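Local coordinates for protein tryptophan synthase alpha chain (PDB 6V82) that probably cleaves indoleglycerol phosphate to indole and glyceraldehyde 3-phosphate, the alpha-subunit step in the last stage of tryptophan biosynthesis, at residues A20-G24 with A68-T72. Residues are numbered along the deposited sequence; the frame is centred on the assembly and turned at random.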
ATOM      1  N   ALA A  20     -15.751 -40.217 -18.920  1.00 18.02           N
ATOM      2  CA  ALA A  20     -15.528 -40.387 -20.348  1.00 29.80           C
ATOM      3  C   ALA A  20     -14.256 -39.669 -20.783  1.00 29.94           C
ATOM      4  O   ALA A  20     -14.078 -38.478 -20.513  1.00 36.18           O
ATOM      5  CB  ALA A  20     -16.728 -39.852 -21.136  1.00 27.14           C
ATOM      6  N   GLY A  21     -13.368 -40.396 -21.459  1.00 30.23           N
ATOM      7  CA  GLY A  21     -12.184 -39.803 -22.036  1.00 30.90           C
ATOM      8  C   GLY A  21     -10.979 -39.740 -21.121  1.00 31.55           C
ATOM      9  O   GLY A  21      -9.888 -39.376 -21.584  1.00 26.97           O
ATOM     10  N   ASP A  22     -11.134 -40.064 -19.842  1.00 33.41           N
ATOM     11  CA  ASP A  22      -9.986 -40.165 -18.949  1.00 38.44           C
ATOM     12  C   ASP A  22      -9.150 -41.360 -19.393  1.00 41.77           C
ATOM     13  O   ASP A  22      -9.617 -42.502 -19.358  1.00 42.85           O
ATOM     14  CB  ASP A  22     -10.465 -40.303 -17.505  1.00 38.58           C
ATOM     15  CG  ASP A  22      -9.326 -40.294 -16.503  1.00 40.92           C
ATOM     16  OD1 ASP A  22      -8.187 -39.982 -16.909  1.00 45.29           O
ATOM     17  OD2 ASP A  22      -9.575 -40.613 -15.315  1.00 39.05           O
ATOM     18  N   GLY A  23      -7.927 -41.108 -19.846  1.00 38.33           N
ATOM     19  CA  GLY A  23      -7.139 -42.151 -20.468  1.00 35.77           C
ATOM     20  C   GLY A  23      -7.365 -42.333 -21.960  1.00 36.39           C
ATOM     21  O   GLY A  23      -6.683 -43.169 -22.574  1.00 36.78           O
ATOM     22  N   GLY A  24      -8.293 -41.590 -22.563  1.00 32.48           N
ATOM     23  CA  GLY A  24      -8.561 -41.690 -23.983  1.00 35.13           C
ATOM     24  C   GLY A  24      -9.816 -42.496 -24.292  1.00 36.54           C
ATOM     25  O   GLY A  24     -10.418 -43.139 -23.428  1.00 38.98           O
ATOM     26  N   ALA A  68      -7.625 -32.791 -21.136  1.00 32.72           N
ATOM     27  CA  ALA A  68      -6.286 -32.683 -21.694  1.00 32.99           C
ATOM     28  C   ALA A  68      -5.995 -33.792 -22.694  1.00 40.59           C
ATOM     29  O   ALA A  68      -5.091 -33.642 -23.519  1.00 41.49           O
ATOM     30  CB  ALA A  68      -5.243 -32.687 -20.576  1.00 35.05           C
ATOM     31  N   GLU A  69      -6.734 -34.898 -22.641  1.00 37.90           N
ATOM     32  CA  GLU A  69      -6.664 -35.932 -23.661  1.00 45.52           C
ATOM     33  C   GLU A  69      -7.739 -35.753 -24.725  1.00 45.30           C
ATOM     34  O   GLU A  69      -8.068 -36.711 -25.440  1.00 40.05           O
ATOM     35  CB  GLU A  69      -6.758 -37.310 -23.014  1.00 50.78           C
ATOM     36  CG  GLU A  69      -5.742 -37.488 -21.907  1.00 65.09           C
ATOM     37  CD  GLU A  69      -5.779 -38.866 -21.294  1.00 76.85           C
ATOM     38  OE1 GLU A  69      -5.628 -39.846 -22.058  1.00 83.82           O
ATOM     39  OE2 GLU A  69      -5.958 -38.968 -20.057  1.00 78.25           O
ATOM     40  N   ASN A  70      -8.317 -34.550 -24.808  1.00 41.87           N
ATOM     41  CA  ASN A  70      -9.112 -34.117 -25.952  1.00 36.35           C
ATOM     42  C   ASN A  70     -10.448 -34.847 -26.038  1.00 33.27           C
ATOM     43  O   ASN A  70     -10.893 -35.198 -27.128  1.00 34.04           O
ATOM     44  CB  ASN A  70      -8.332 -34.282 -27.262  1.00 31.87           C
ATOM     45  CG  ASN A  70      -7.085 -33.427 -27.303  1.00 48.16           C
ATOM     46  OD1 ASN A  70      -7.127 -32.228 -27.006  1.00 43.88           O
ATOM     47  ND2 ASN A  70      -5.959 -34.041 -27.658  1.00 52.58           N
ATOM     48  N   LEU A  71     -11.098 -35.086 -24.903  1.00 32.76           N
ATOM     49  CA  LEU A  71     -12.489 -35.510 -24.978  1.00 32.11           C
ATOM     50  C   LEU A  71     -13.327 -34.363 -25.542  1.00 32.23           C
ATOM     51  O   LEU A  71     -13.216 -33.213 -25.098  1.00 36.29           O
ATOM     52  CB  LEU A  71     -13.040 -35.944 -23.618  1.00 30.82           C
ATOM     53  CG  LEU A  71     -14.512 -36.311 -23.902  1.00 34.73           C
ATOM     54  CD1 LEU A  71     -14.866 -37.732 -23.511  1.00 40.32           C
ATOM     55  CD2 LEU A  71     -15.516 -35.306 -23.315  1.00 27.28           C
ATOM     56  N   THR A  72     -14.152 -34.676 -26.532  1.00 29.81           N
ATOM     57  CA  THR A  72     -15.045 -33.726 -27.167  1.00 26.14           C
ATOM     58  C   THR A  72     -16.447 -34.302 -27.163  1.00 28.46           C
ATOM     59  O   THR A  72     -16.654 -35.479 -26.851  1.00 28.62           O
ATOM     60  CB  THR A  72     -14.630 -33.429 -28.604  1.00 35.64           C
ATOM     61  OG1 THR A  72     -14.763 -34.624 -29.390  1.00 35.61           O
ATOM     62  CG2 THR A  72     -13.190 -32.906 -28.654  1.00 26.64           C
TER
HETATM   63  O   HOH W   1     -10.005 -38.389 -24.288  1.00 31.95           O
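Glu69 reaches across to the turn at Gly21-Gly24 and meets it with its carboxylate. Its CB lies 4.0 Å from Gly21 O. From there CG stands anti to the carbonyl carbon (chi1 -53°), and the chain runs on extended, which carries the acid group to Gly23. CD sits 3.4 Å from Gly23 N. OE2 accepts the hydrogen bond from Gly23 N at 2.9 Å, with an N-H...O angle of 147°. The donor lies above the carboxylate plane, 43° out of it. OE1 rests over the backbone of the same glycine, near its CA and C.

The turn is type II. It closes through its own bond from Gly24 N to Gly21 O. Gly21 O also takes a bond from a water, which donates to Glu69 O as well at 2.8 Å. A hydrogen bond and a water bridge both join the loops.

On the buried side, Leu71 leans on Ala20, just before the turn. CD1 meets Ala20 O at 3.2 Å and Ala20 CB at 3.7 Å. Ile79 of helix 73-84 touches both Ala20 and Leu71.

Segment 20-24 links strand 13-19 to helix 25-37 of the TIM barrel. This first beta-alpha loop lies at the active-site end: a sulfate is near Gly24, and the Ala20 side chain is about 10 Å from that of Glu44, the predicted proton acceptor. Segment 68-72 follows helix 57-68, which ends in a Schellman motif with Asn70 as its C-prime residue. Thr72 then caps helix 73-84.

Asp22 OD2 takes a salt bridge from Arg65 NH2 and a hydrogen bond from Ser62 OG. Asp22 OD1 is 4.0 Å from Glu69 OE2, the carboxylate planes nearly perpendicular. That arginine probably offsets part of the repulsion, while the Gly23 N-H would probably stabilise negative charge on Glu69.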